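Local structure of calcium uptake protein 2, mitochondrial (Homo sapiens, 6LB7) at residues 235-240 against 288-293; 72-77 against 184-189; 38-43 against 212-217. The protein binds calcium through an EF hand and probably regulates calcium uptake into mitochondria by the calcium uniporter. One frame throughout, in Å; residues are numbered along the deposited sequence.

Contact 1. Residues 235-240 against 288-293; sequences ESISLD and NNILDT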
ATOM      1  N   GLU B 235      25.850  19.600  17.288  1.00 44.16           N
ATOM      2  CA  GLU B 235      26.610  18.686  16.442  1.00 33.64           C
ATOM      3  C   GLU B 235      26.081  18.756  15.010  1.00 32.54           C
ATOM      4  O   GLU B 235      24.948  18.350  14.730  1.00 27.60           O
ATOM      5  CB  GLU B 235      26.528  17.267  16.996  1.00 44.76           C
ATOM      6  CG  GLU B 235      26.786  16.163  15.977  1.00 58.41           C
ATOM      7  CD  GLU B 235      28.261  15.933  15.713  1.00 74.17           C
ATOM      8  OE1 GLU B 235      28.589  15.360  14.650  1.00 84.40           O
ATOM      9  OE2 GLU B 235      29.091  16.325  16.564  1.00 79.00           O
ATOM     10  N   SER B 236      26.913  19.250  14.097  1.00 24.12           N
ATOM     11  CA  SER B 236      26.534  19.325  12.699  1.00 24.16           C
ATOM     12  C   SER B 236      26.337  17.917  12.122  1.00 22.98           C
ATOM     13  O   SER B 236      26.798  16.917  12.677  1.00 24.75           O
ATOM     14  CB  SER B 236      27.595  20.097  11.934  1.00 22.76           C
ATOM     15  OG  SER B 236      28.834  19.421  12.023  1.00 32.72           O
ATOM     16  N   ILE B 237      25.627  17.849  10.996  1.00 18.72           N
ATOM     17  CA  ILE B 237      25.126  16.598  10.440  1.00 14.80           C
ATOM     18  C   ILE B 237      26.047  16.137   9.319  1.00 17.53           C
ATOM     19  O   ILE B 237      26.387  16.921   8.420  1.00 15.88           O
ATOM     20  CB  ILE B 237      23.685  16.779   9.930  1.00 15.01           C
ATOM     21  CG1 ILE B 237      22.736  17.014  11.115  1.00 21.60           C
ATOM     22  CG2 ILE B 237      23.264  15.607   9.056  1.00 14.25           C
ATOM     23  CD1 ILE B 237      21.707  18.091  10.867  1.00 19.30           C
ATOM     24  N   SER B 238      26.439  14.869   9.356  1.00 16.13           N
ATOM     25  CA  SER B 238      27.277  14.305   8.308  1.00 19.39           C
ATOM     26  C   SER B 238      26.448  13.870   7.099  1.00 13.77           C
ATOM     27  O   SER B 238      25.223  13.698   7.164  1.00 15.77           O
ATOM     28  CB  SER B 238      28.063  13.096   8.829  1.00 20.36           C
ATOM     29  OG  SER B 238      27.205  11.975   9.022  1.00 20.79           O
ATOM     30  N   LEU B 239      27.148  13.642   5.991  1.00 13.82           N
ATOM     31  CA  LEU B 239      26.480  13.100   4.813  1.00 15.46           C
ATOM     32  C   LEU B 239      25.790  11.769   5.130  1.00 22.74           C
ATOM     33  O   LEU B 239      24.643  11.533   4.723  1.00 15.70           O
ATOM     34  CB  LEU B 239      27.492  12.930   3.681  1.00 13.32           C
ATOM     35  CG  LEU B 239      26.984  12.380   2.353  1.00 16.23           C
ATOM     36  CD1 LEU B 239      25.892  13.294   1.790  1.00 12.85           C
ATOM     37  CD2 LEU B 239      28.145  12.270   1.377  1.00 12.93           C
ATOM     38  N   ASP B 240      26.478  10.880   5.850  1.00 17.35           N
ATOM     39  CA  ASP B 240      25.879   9.586   6.170  1.00 19.29           C
ATOM     40  C   ASP B 240      24.625   9.750   7.021  1.00 12.52           C
ATOM     41  O   ASP B 240      23.636   9.044   6.812  1.00 12.45           O
ATOM     42  CB  ASP B 240      26.886   8.678   6.889  1.00 21.52           C
ATOM     43  CG  ASP B 240      27.875   8.029   5.927  1.00 26.91           C
ATOM     44  OD1 ASP B 240      27.557   7.960   4.724  1.00 30.56           O
ATOM     45  OD2 ASP B 240      28.967   7.596   6.370  1.00 39.22           O
ATOM     46  N   ASN B 288      21.199  11.577  16.684  1.00 21.63           N
ATOM     47  CA  ASN B 288      20.653  12.467  17.707  1.00 22.43           C
ATOM     48  C   ASN B 288      20.562  13.908  17.233  1.00 19.88           C
ATOM     49  O   ASN B 288      19.613  14.615  17.582  1.00 26.27           O
ATOM     50  CB  ASN B 288      21.521  12.404  18.963  1.00 34.71           C
ATOM     51  CG  ASN B 288      21.419  11.077  19.673  1.00 45.21           C
ATOM     52  OD1 ASN B 288      20.338  10.508  19.789  1.00 40.87           O
ATOM     53  ND2 ASN B 288      22.548  10.579  20.162  1.00 56.56           N
ATOM     54  N   ASN B 289      21.565  14.390  16.491  1.00 17.84           N
ATOM     55  CA  ASN B 289      21.459  15.756  15.979  1.00 27.11           C
ATOM     56  C   ASN B 289      20.225  15.925  15.088  1.00 26.63           C
ATOM     57  O   ASN B 289      19.574  16.978  15.120  1.00 22.20           O
ATOM     58  CB  ASN B 289      22.754  16.167  15.239  1.00 21.40           C
ATOM     59  CG  ASN B 289      23.230  15.130  14.201  1.00 22.65           C
ATOM     60  OD1 ASN B 289      22.512  14.190  13.835  1.00 31.68           O
ATOM     61  ND2 ASN B 289      24.465  15.311  13.725  1.00 21.31           N
ATOM     62  N   ILE B 290      19.866  14.891  14.319  1.00 28.61           N
ATOM     63  CA  ILE B 290      18.690  14.986  13.456  1.00 23.23           C
ATOM     64  C   ILE B 290      17.406  14.832  14.267  1.00 17.97           C
ATOM     65  O   ILE B 290      16.451  15.603  14.089  1.00 19.68           O
ATOM     66  CB  ILE B 290      18.768  13.962  12.308  1.00 20.88           C
ATOM     67  CG1 ILE B 290      19.719  14.472  11.209  1.00 14.86           C
ATOM     68  CG2 ILE B 290      17.377  13.765  11.659  1.00 18.94           C
ATOM     69  CD1 ILE B 290      19.975  13.483  10.126  1.00 19.07           C
ATOM     70  N   LEU B 291      17.359  13.844  15.168  1.00 18.35           N
ATOM     71  CA  LEU B 291      16.209  13.727  16.069  1.00 24.83           C
ATOM     72  C   LEU B 291      15.978  15.032  16.813  1.00 26.19           C
ATOM     73  O   LEU B 291      14.842  15.503  16.936  1.00 22.35           O
ATOM     74  CB  LEU B 291      16.415  12.598  17.081  1.00 23.69           C
ATOM     75  CG  LEU B 291      16.458  11.157  16.583  1.00 29.04           C
ATOM     76  CD1 LEU B 291      16.906  10.235  17.696  1.00 34.57           C
ATOM     77  CD2 LEU B 291      15.109  10.725  16.041  1.00 21.66           C
ATOM     78  N   ASP B 292      17.058  15.627  17.323  1.00 24.72           N
ATOM     79  CA  ASP B 292      16.927  16.877  18.061  1.00 20.80           C
ATOM     80  C   ASP B 292      16.394  17.994  17.175  1.00 21.71           C
ATOM     81  O   ASP B 292      15.575  18.804  17.614  1.00 23.13           O
ATOM     82  CB  ASP B 292      18.277  17.277  18.659  1.00 29.80           C
ATOM     83  CG  ASP B 292      18.200  18.566  19.457  1.00 44.64           C
ATOM     84  OD1 ASP B 292      18.794  19.578  19.024  1.00 50.92           O
ATOM     85  OD2 ASP B 292      17.533  18.569  20.513  1.00 57.21           O
ATOM     86  N   THR B 293      16.864  18.063  15.923  1.00 22.20           N
ATOM     87  CA  THR B 293      16.379  19.085  15.000  1.00 20.14           C
ATOM     88  C   THR B 293      14.894  18.914  14.707  1.00 23.44           C
ATOM     89  O   THR B 293      14.137  19.895  14.684  1.00 23.00           O
ATOM     90  CB  THR B 293      17.187  19.044  13.696  1.00 23.69           C
ATOM     91  OG1 THR B 293      18.558  19.324  13.986  1.00 26.33           O
ATOM     92  CG2 THR B 293      16.667  20.089  12.721  1.00 21.89           C
TER
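The carbonyl O of N289 is held twice, by T293 OG1 at 2.8 Å in the carbonyl plane and by T293 N, the ordinary helical donor one turn on. The side chain of the same residue makes the reach across the contact. CG stands between the backbone N and the carbonyl carbon, the crowded position (chi1 49°), and carries ND2 over to the incoming chain. There ND2 donates to E235 O at 3.2 Å; the acceptor lies close to the amide plane, but the N-H comes in above the carbonyl plane, 59° out of it. ND2 also bonds E241 OE1, and OD1 accepts from S287 OG, so both ends of the amide are tied. Aliphatic groups cross the amide obliquely: E235 CG comes within 3.3 Å of N289 ND2, and I237 CG1 lies 3.6 Å from N289 CG. I237 CG1 also meets I290 CG1 at 3.9 Å, the two chains crossing at about a right angle. An alanine at N289 would lose the amide and would probably loosen the hold of helix 288-298 on E235 and E241. S238 is the N-cap of helix 239-249, its OG bonding E241 N, and I237 pairs with M202 through the backbone; N289 attaches helix 288-298 to this loop, consistent with the paired helix-loop-helix units of an EF-hand lobe.

Contact 2. Residues 72-77 against 184-189; sequences FFRDLG and QTEIQE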
ATOM      1  N   PHE B  72      26.806   9.439 -12.032  1.00 16.71           N
ATOM      2  CA  PHE B  72      26.416   9.274 -13.429  1.00 20.11           C
ATOM      3  C   PHE B  72      25.760  10.530 -14.003  1.00 22.17           C
ATOM      4  O   PHE B  72      26.117  10.980 -15.093  1.00 20.67           O
ATOM      5  CB  PHE B  72      25.470   8.069 -13.547  1.00 23.23           C
ATOM      6  CG  PHE B  72      24.952   7.816 -14.942  1.00 24.60           C
ATOM      7  CD1 PHE B  72      25.763   7.221 -15.903  1.00 22.62           C
ATOM      8  CD2 PHE B  72      23.645   8.153 -15.287  1.00 19.83           C
ATOM      9  CE1 PHE B  72      25.286   6.971 -17.180  1.00 17.90           C
ATOM     10  CE2 PHE B  72      23.170   7.902 -16.564  1.00 19.54           C
ATOM     11  CZ  PHE B  72      23.990   7.299 -17.507  1.00 19.89           C
ATOM     12  N   PHE B  73      24.752  11.084 -13.313  1.00 11.94           N
ATOM     13  CA  PHE B  73      24.078  12.243 -13.909  1.00 14.34           C
ATOM     14  C   PHE B  73      24.955  13.493 -13.822  1.00 13.82           C
ATOM     15  O   PHE B  73      24.995  14.287 -14.766  1.00 15.29           O
ATOM     16  CB  PHE B  73      22.699  12.482 -13.264  1.00 16.48           C
ATOM     17  CG  PHE B  73      21.684  11.405 -13.590  1.00 21.40           C
ATOM     18  CD1 PHE B  73      20.849  11.518 -14.699  1.00 23.18           C
ATOM     19  CD2 PHE B  73      21.606  10.252 -12.818  1.00 14.69           C
ATOM     20  CE1 PHE B  73      19.942  10.506 -15.017  1.00 24.31           C
ATOM     21  CE2 PHE B  73      20.701   9.240 -13.124  1.00 18.89           C
ATOM     22  CZ  PHE B  73      19.868   9.361 -14.227  1.00 22.52           C
ATOM     23  N   ARG B  74      25.662  13.684 -12.696  1.00 15.89           N
ATOM     24  CA  ARG B  74      26.528  14.865 -12.555  1.00 14.83           C
ATOM     25  C   ARG B  74      27.695  14.829 -13.529  1.00 15.95           C
ATOM     26  O   ARG B  74      28.102  15.879 -14.029  1.00 18.15           O
ATOM     27  CB  ARG B  74      27.051  14.993 -11.109  1.00 13.42           C
ATOM     28  CG  ARG B  74      26.006  15.602 -10.146  1.00 14.59           C
ATOM     29  CD  ARG B  74      26.418  15.503  -8.651  1.00 13.55           C
ATOM     30  NE  ARG B  74      26.502  14.120  -8.170  1.00 15.06           N
ATOM     31  CZ  ARG B  74      26.944  13.769  -6.970  1.00 21.21           C
ATOM     32  NH1 ARG B  74      27.333  14.704  -6.105  1.00 17.15           N
ATOM     33  NH2 ARG B  74      26.998  12.484  -6.625  1.00 13.73           N
ATOM     34  N   ASP B  75      28.246  13.640 -13.823  1.00 20.37           N
ATOM     35  CA  ASP B  75      29.311  13.552 -14.822  1.00 21.97           C
ATOM     36  C   ASP B  75      28.811  13.928 -16.214  1.00 24.03           C
ATOM     37  O   ASP B  75      29.494  14.652 -16.945  1.00 25.68           O
ATOM     38  CB  ASP B  75      29.919  12.150 -14.834  1.00 19.51           C
ATOM     39  CG  ASP B  75      30.665  11.836 -13.563  1.00 20.40           C
ATOM     40  OD1 ASP B  75      30.917  10.650 -13.301  1.00 28.87           O
ATOM     41  OD2 ASP B  75      30.970  12.771 -12.791  1.00 21.52           O
ATOM     42  N   LEU B  76      27.630  13.445 -16.607  1.00 20.61           N
ATOM     43  CA  LEU B  76      27.105  13.767 -17.933  1.00 19.94           C
ATOM     44  C   LEU B  76      26.801  15.251 -18.091  1.00 25.79           C
ATOM     45  O   LEU B  76      27.049  15.831 -19.151  1.00 23.47           O
ATOM     46  CB  LEU B  76      25.841  12.959 -18.211  1.00 18.57           C
ATOM     47  CG  LEU B  76      26.067  11.471 -18.457  1.00 25.56           C
ATOM     48  CD1 LEU B  76      24.720  10.746 -18.467  1.00 22.08           C
ATOM     49  CD2 LEU B  76      26.811  11.296 -19.774  1.00 21.50           C
ATOM     50  N   GLY B  77      26.218  15.871 -17.082  1.00 22.50           N
ATOM     51  CA  GLY B  77      25.895  17.287 -17.221  1.00 21.41           C
ATOM     52  C   GLY B  77      24.921  17.519 -18.356  1.00 23.05           C
ATOM     53  O   GLY B  77      23.846  16.907 -18.408  1.00 23.45           O
ATOM     54  N   GLN B 184      19.231   7.426  -6.232  1.00 11.40           N
ATOM     55  CA  GLN B 184      18.864   7.983  -4.926  1.00 13.33           C
ATOM     56  C   GLN B 184      20.088   8.556  -4.210  1.00 15.98           C
ATOM     57  O   GLN B 184      20.046   9.673  -3.682  1.00 11.47           O
ATOM     58  CB  GLN B 184      18.174   6.925  -4.068  1.00 15.53           C
ATOM     59  CG  GLN B 184      16.861   6.390  -4.632  1.00 18.56           C
ATOM     60  CD  GLN B 184      16.099   5.562  -3.621  1.00 16.96           C
ATOM     61  OE1 GLN B 184      16.671   5.091  -2.639  1.00 19.56           O
ATOM     62  NE2 GLN B 184      14.792   5.389  -3.847  1.00 12.08           N
ATOM     63  N   THR B 185      21.200   7.814  -4.195  1.00 14.56           N
ATOM     64  CA  THR B 185      22.421   8.333  -3.577  1.00 12.09           C
ATOM     65  C   THR B 185      22.866   9.644  -4.221  1.00 11.43           C
ATOM     66  O   THR B 185      23.248  10.597  -3.524  1.00 15.99           O
ATOM     67  CB  THR B 185      23.540   7.294  -3.672  1.00 13.25           C
ATOM     68  OG1 THR B 185      23.131   6.104  -3.004  1.00 15.10           O
ATOM     69  CG2 THR B 185      24.808   7.815  -3.001  1.00 14.61           C
ATOM     70  N   GLU B 186      22.829   9.714  -5.552  1.00 13.11           N
ATOM     71  CA  GLU B 186      23.290  10.918  -6.229  1.00 17.69           C
ATOM     72  C   GLU B 186      22.448  12.141  -5.856  1.00 10.35           C
ATOM     73  O   GLU B 186      23.007  13.213  -5.587  1.00 11.85           O
ATOM     74  CB  GLU B 186      23.306  10.702  -7.745  1.00 15.81           C
ATOM     75  CG  GLU B 186      23.702  11.956  -8.504  1.00 13.11           C
ATOM     76  CD  GLU B 186      24.380  11.657  -9.843  1.00 18.16           C
ATOM     77  OE1 GLU B 186      23.967  10.735 -10.577  1.00 22.46           O
ATOM     78  OE2 GLU B 186      25.342  12.360 -10.165  1.00 15.63           O
ATOM     79  N   ILE B 187      21.113  12.008  -5.818  1.00 10.81           N
ATOM     80  CA  ILE B 187      20.271  13.133  -5.381  1.00 10.52           C
ATOM     81  C   ILE B 187      20.603  13.516  -3.946  1.00 10.64           C
ATOM     82  O   ILE B 187      20.642  14.701  -3.600  1.00 10.82           O
ATOM     83  CB  ILE B 187      18.765  12.809  -5.500  1.00 10.45           C
ATOM     84  CG1 ILE B 187      18.362  12.437  -6.933  1.00 17.46           C
ATOM     85  CG2 ILE B 187      17.904  14.012  -4.959  1.00 10.46           C
ATOM     86  CD1 ILE B 187      18.935  13.326  -7.976  1.00 17.28           C
ATOM     87  N   GLN B 188      20.779  12.517  -3.073  1.00 10.73           N
ATOM     88  CA  GLN B 188      21.077  12.928  -1.706  1.00 10.89           C
ATOM     89  C   GLN B 188      22.445  13.598  -1.621  1.00 10.96           C
ATOM     90  O   GLN B 188      22.607  14.633  -0.964  1.00 11.07           O
ATOM     91  CB  GLN B 188      21.007  11.728  -0.744  1.00 11.03           C
ATOM     92  CG  GLN B 188      19.656  10.979  -0.677  1.00 11.01           C
ATOM     93  CD  GLN B 188      19.805   9.501  -0.327  1.00 21.18           C
ATOM     94  OE1 GLN B 188      20.851   9.017  -0.148  1.00 21.69           O
ATOM     95  NE2 GLN B 188      18.750   8.794  -0.226  1.00 11.81           N
ATOM     96  N   GLU B 189      23.467  13.145  -2.349  1.00 10.88           N
ATOM     97  CA  GLU B 189      24.759  13.818  -2.242  1.00 10.96           C
ATOM     98  C   GLU B 189      24.692  15.218  -2.827  1.00 10.90           C
ATOM     99  O   GLU B 189      25.307  16.155  -2.306  1.00 12.00           O
ATOM    100  CB  GLU B 189      25.848  12.989  -2.940  1.00 10.94           C
ATOM    101  CG  GLU B 189      26.196  11.705  -2.184  1.00 15.23           C
ATOM    102  CD  GLU B 189      27.220  10.840  -2.889  1.00 17.23           C
ATOM    103  OE1 GLU B 189      27.629  11.170  -4.015  1.00 23.99           O
ATOM    104  OE2 GLU B 189      27.602   9.815  -2.296  1.00 14.26           O
TER
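With CG of E186 anti to the backbone N (chi1 177°), an extended chain carries its carboxylate straight out from helix 184-189 to the start of helix 72-76, while R74 bends at chi3 to turn its guanidinium back toward the same acid. E186 divides its two oxygens between neighbouring backbone N-H groups. OE1 takes F73 N at 2.9 Å on its syn lone pair, and OE2 takes R74 N at 2.9 Å from above the carboxylate plane. OE2 is gripped a second time by R74 NE, also 2.9 Å away, which meets its anti lone pair; OE2 lies in the guanidinium plane, though the carboxylate itself is turned about 63° from it. The other end of that plane serves E189, whose OE1 accepts from R74 NH2 at 3.0 Å through its anti lone pair. E186 O stands over one guanidinium face, and E186 OE1 also lies at the F73 ring edge, 3.3 Å from CD2. Buried E186 is therefore met by three N-H donors, and the nearby arginine and first-turn amides would probably stabilise its negative charge. R74 NH2 has a further partner in S70 O, and E189 OE2 pairs with K243. With helix axes 65° apart, the result is a salt-bridge network joined to the N-terminal turn of a short helix, binding that helix to the long helix 173-196.

Contact 3. Residues 38-43 against 212-217; sequences MFEQME and LFFTNT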
ATOM      1  N   MET B  38      15.773  19.175  -7.604  1.00 14.98           N
ATOM      2  CA  MET B  38      16.186  19.932  -6.434  1.00 24.35           C
ATOM      3  C   MET B  38      15.392  21.217  -6.273  1.00 22.52           C
ATOM      4  O   MET B  38      15.130  21.634  -5.143  1.00 21.02           O
ATOM      5  CB  MET B  38      17.678  20.256  -6.518  1.00 19.08           C
ATOM      6  CG  MET B  38      18.568  19.015  -6.387  1.00 27.88           C
ATOM      7  SD  MET B  38      20.229  19.512  -5.941  1.00 30.64           S
ATOM      8  CE  MET B  38      20.683  20.463  -7.393  1.00 25.69           C
ATOM      9  N   PHE B  39      15.009  21.857  -7.383  1.00 25.67           N
ATOM     10  CA  PHE B  39      14.451  23.206  -7.375  1.00 27.87           C
ATOM     11  C   PHE B  39      13.030  23.222  -7.915  1.00 28.00           C
ATOM     12  O   PHE B  39      12.664  22.419  -8.772  1.00 26.37           O
ATOM     13  CB  PHE B  39      15.308  24.171  -8.205  1.00 24.00           C
ATOM     14  CG  PHE B  39      16.771  24.138  -7.850  1.00 26.30           C
ATOM     15  CD1 PHE B  39      17.208  24.581  -6.609  1.00 31.81           C
ATOM     16  CD2 PHE B  39      17.711  23.683  -8.752  1.00 19.99           C
ATOM     17  CE1 PHE B  39      18.552  24.547  -6.276  1.00 29.16           C
ATOM     18  CE2 PHE B  39      19.058  23.643  -8.419  1.00 24.84           C
ATOM     19  CZ  PHE B  39      19.480  24.077  -7.186  1.00 29.05           C
ATOM     20  N   GLU B  40      12.259  24.211  -7.486  1.00 33.52           N
ATOM     21  CA  GLU B  40      10.906  24.375  -8.050  1.00 36.71           C
ATOM     22  C   GLU B  40      11.075  25.194  -9.317  1.00 38.44           C
ATOM     23  O   GLU B  40      10.446  24.848 -10.275  1.00 39.88           O
ATOM     24  CB  GLU B  40       9.980  25.087  -7.086  1.00 43.07           C
ATOM     25  CG  GLU B  40       9.924  24.408  -5.761  1.00 49.49           C
ATOM     26  CD  GLU B  40       8.741  24.889  -4.960  1.00 59.19           C
ATOM     27  OE1 GLU B  40       7.627  24.620  -5.397  1.00 58.31           O
ATOM     28  OE2 GLU B  40       8.960  25.530  -3.919  1.00 55.85           O
ATOM     29  N   GLN B  41      11.987  26.167  -9.304  1.00 48.10           N
ATOM     30  CA  GLN B  41      12.214  27.027 -10.486  1.00 57.11           C
ATOM     31  C   GLN B  41      13.698  27.208 -10.783  1.00 71.89           C
ATOM     32  O   GLN B  41      14.497  27.201  -9.870  1.00 73.40           O
ATOM     33  CB  GLN B  41      11.610  28.412 -10.278  1.00 47.35           C
ATOM     34  CG  GLN B  41      10.117  28.441 -10.508  1.00 47.35           C
ATOM     35  CD  GLN B  41       9.674  29.736 -11.134  1.00 47.35           C
ATOM     36  OE1 GLN B  41      10.472  30.633 -11.379  1.00 47.35           O
ATOM     37  NE2 GLN B  41       8.375  29.842 -11.359  1.00 47.35           N
ATOM     38  N   MET B  42      13.936  27.421 -12.060  1.00 54.09           N
ATOM     39  CA  MET B  42      15.012  27.861 -12.957  1.00 73.44           C
ATOM     40  C   MET B  42      15.983  28.808 -12.266  1.00 80.04           C
ATOM     41  O   MET B  42      17.109  28.885 -12.752  1.00 86.45           O
ATOM     42  CB  MET B  42      14.337  28.579 -14.115  1.00 83.48           C
ATOM     43  CG  MET B  42      13.332  29.589 -13.703  1.00 93.57           C
ATOM     44  SD  MET B  42      12.413  30.026 -15.144  1.00101.29           S
ATOM     45  CE  MET B  42      10.909  29.313 -14.909  1.00104.03           C
ATOM     46  N   GLU B  43      15.258  29.869 -11.880  1.00 88.22           N
ATOM     47  CA  GLU B  43      16.035  31.024 -11.338  1.00 88.13           C
ATOM     48  C   GLU B  43      16.578  31.929 -12.454  1.00 90.50           C
ATOM     49  O   GLU B  43      17.567  32.619 -12.197  1.00 89.61           O
ATOM     50  CB  GLU B  43      17.159  30.524 -10.439  1.00 85.89           C
ATOM     51  CG  GLU B  43      16.734  30.368  -9.013  1.00 83.68           C
ATOM     52  CD  GLU B  43      17.087  29.078  -8.379  1.00 81.55           C
ATOM     53  OE1 GLU B  43      18.119  28.610  -8.582  1.00 75.38           O
ATOM     54  OE2 GLU B  43      16.325  28.557  -7.703  1.00 84.19           O
ATOM     55  N   LEU B 212      12.452  22.034   4.858  1.00 11.38           N
ATOM     56  CA  LEU B 212      11.352  22.965   4.664  1.00 19.22           C
ATOM     57  C   LEU B 212      11.347  23.581   3.272  1.00 21.50           C
ATOM     58  O   LEU B 212      10.538  24.465   3.000  1.00 21.48           O
ATOM     59  CB  LEU B 212      11.427  24.084   5.725  1.00 11.82           C
ATOM     60  CG  LEU B 212      11.206  23.640   7.173  1.00 17.65           C
ATOM     61  CD1 LEU B 212      11.570  24.751   8.149  1.00 12.50           C
ATOM     62  CD2 LEU B 212       9.755  23.232   7.337  1.00 20.95           C
ATOM     63  N   PHE B 213      12.231  23.134   2.387  1.00 19.94           N
ATOM     64  CA  PHE B 213      12.414  23.812   1.109  1.00 21.61           C
ATOM     65  C   PHE B 213      11.148  23.804   0.254  1.00 16.04           C
ATOM     66  O   PHE B 213      10.906  24.762  -0.486  1.00 19.35           O
ATOM     67  CB  PHE B 213      13.565  23.167   0.359  1.00 19.62           C
ATOM     68  CG  PHE B 213      14.033  23.959  -0.827  1.00 21.25           C
ATOM     69  CD1 PHE B 213      14.666  25.169  -0.656  1.00 18.61           C
ATOM     70  CD2 PHE B 213      13.844  23.481  -2.107  1.00 20.89           C
ATOM     71  CE1 PHE B 213      15.101  25.896  -1.745  1.00 26.75           C
ATOM     72  CE2 PHE B 213      14.283  24.211  -3.209  1.00 26.80           C
ATOM     73  CZ  PHE B 213      14.911  25.406  -3.029  1.00 23.10           C
ATOM     74  N   PHE B 214      10.338  22.748   0.329  1.00 16.17           N
ATOM     75  CA  PHE B 214       9.107  22.662  -0.453  1.00 18.83           C
ATOM     76  C   PHE B 214       7.860  22.954   0.379  1.00 25.79           C
ATOM     77  O   PHE B 214       6.747  22.590  -0.027  1.00 24.67           O
ATOM     78  CB  PHE B 214       9.005  21.288  -1.117  1.00 15.65           C
ATOM     79  CG  PHE B 214      10.041  21.065  -2.182  1.00 23.42           C
ATOM     80  CD1 PHE B 214       9.972  21.746  -3.390  1.00 25.94           C
ATOM     81  CD2 PHE B 214      11.104  20.204  -1.964  1.00 21.77           C
ATOM     82  CE1 PHE B 214      10.938  21.552  -4.373  1.00 28.91           C
ATOM     83  CE2 PHE B 214      12.073  20.004  -2.933  1.00 23.60           C
ATOM     84  CZ  PHE B 214      11.997  20.685  -4.144  1.00 27.26           C
ATOM     85  N   THR B 215       8.022  23.605   1.526  1.00 20.08           N
ATOM     86  CA  THR B 215       6.936  23.848   2.469  1.00 28.74           C
ATOM     87  C   THR B 215       6.543  25.318   2.412  1.00 21.01           C
ATOM     88  O   THR B 215       7.316  26.185   2.826  1.00 21.24           O
ATOM     89  CB  THR B 215       7.355  23.467   3.885  1.00 23.07           C
ATOM     90  OG1 THR B 215       7.537  22.048   3.953  1.00 22.01           O
ATOM     91  CG2 THR B 215       6.283  23.904   4.882  1.00 19.61           C
ATOM     92  N   ASN B 216       5.334  25.587   1.937  1.00 26.37           N
ATOM     93  CA  ASN B 216       4.781  26.932   1.804  1.00 24.35           C
ATOM     94  C   ASN B 216       3.366  26.974   2.373  1.00 28.47           C
ATOM     95  O   ASN B 216       2.466  27.607   1.824  1.00 31.98           O
ATOM     96  CB  ASN B 216       4.803  27.366   0.338  1.00 17.81           C
ATOM     97  CG  ASN B 216       4.591  28.853   0.158  1.00 23.87           C
ATOM     98  OD1 ASN B 216       5.098  29.668   0.928  1.00 28.74           O
ATOM     99  ND2 ASN B 216       3.838  29.211  -0.877  1.00 17.43           N
ATOM    100  N   THR B 217       3.147  26.293   3.486  1.00 22.94           N
ATOM    101  CA  THR B 217       1.829  26.153   4.075  1.00 24.24           C
ATOM    102  C   THR B 217       1.620  27.178   5.190  1.00 20.69           C
ATOM    103  O   THR B 217       2.540  27.886   5.596  1.00 20.46           O
ATOM    104  CB  THR B 217       1.654  24.727   4.587  1.00 29.12           C
ATOM    105  OG1 THR B 217       2.724  24.432   5.483  1.00 34.88           O
ATOM    106  CG2 THR B 217       1.723  23.752   3.437  1.00 28.39           C
TER
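Contacts between aromatic C-H groups and a backbone oxygen form the centre of this meeting of two loops. M38 O, in the last turn of its helix, is approached by both phenylalanines of the opposing turn: it lies 3.3 Å from F213 CE2 and 3.4 Å from F214 CZ. Different first torsions let neighbouring rings share one oxygen, since F213 has CG anti to the backbone N (chi1 -168°) and F214 has it anti to the carbonyl carbon (chi1 -68°). The rings also pack on each other, F213 CD2 sitting 3.9 Å above one face of F214. Apolar packing adds the outer contacts. E40 runs past F214 in the opposite direction, so that its CG touches the ring edge 3.3 Å from CE1, with carboxylate and ring planes 64° apart. Looser is the approach of F213 CZ to the F39 ring edge, 4.3 Å from CD1. Hydrogen bonding lies within the turn and outside the pair: T215 N closes a type I turn on L212 O, and E40 O binds R13. The contact thus joins the exits of helices 30-38 and 204-211, with F195 of helix 173-196 edge-to-face with F213, and R318 of helix 308-320 against both rings.

Helix 173-196 connects the three contacts. It supplies E186 and E189 to contact 2; E189 CG then touches L239 CD2 of contact 1 at 4.1 Å, and M190, E191, Q194 and F195 line residues of contact 3. Contacts 1 and 2 nevertheless have centres about 23 Å apart, contacts 2 and 3 about 19 Å. Contact 3 comes within about 5 Å of contact 2 and about 8 Å of contact 1 at the nearest atoms, without touching either. Along the chain, contact 2 is nested within the loop closed by contact 3, and contact 1 follows both. The calcium ligands D109, D111, N113, M115 and E120 lie between the segments of contact 2 in sequence, and none belongs to any of the three contacts.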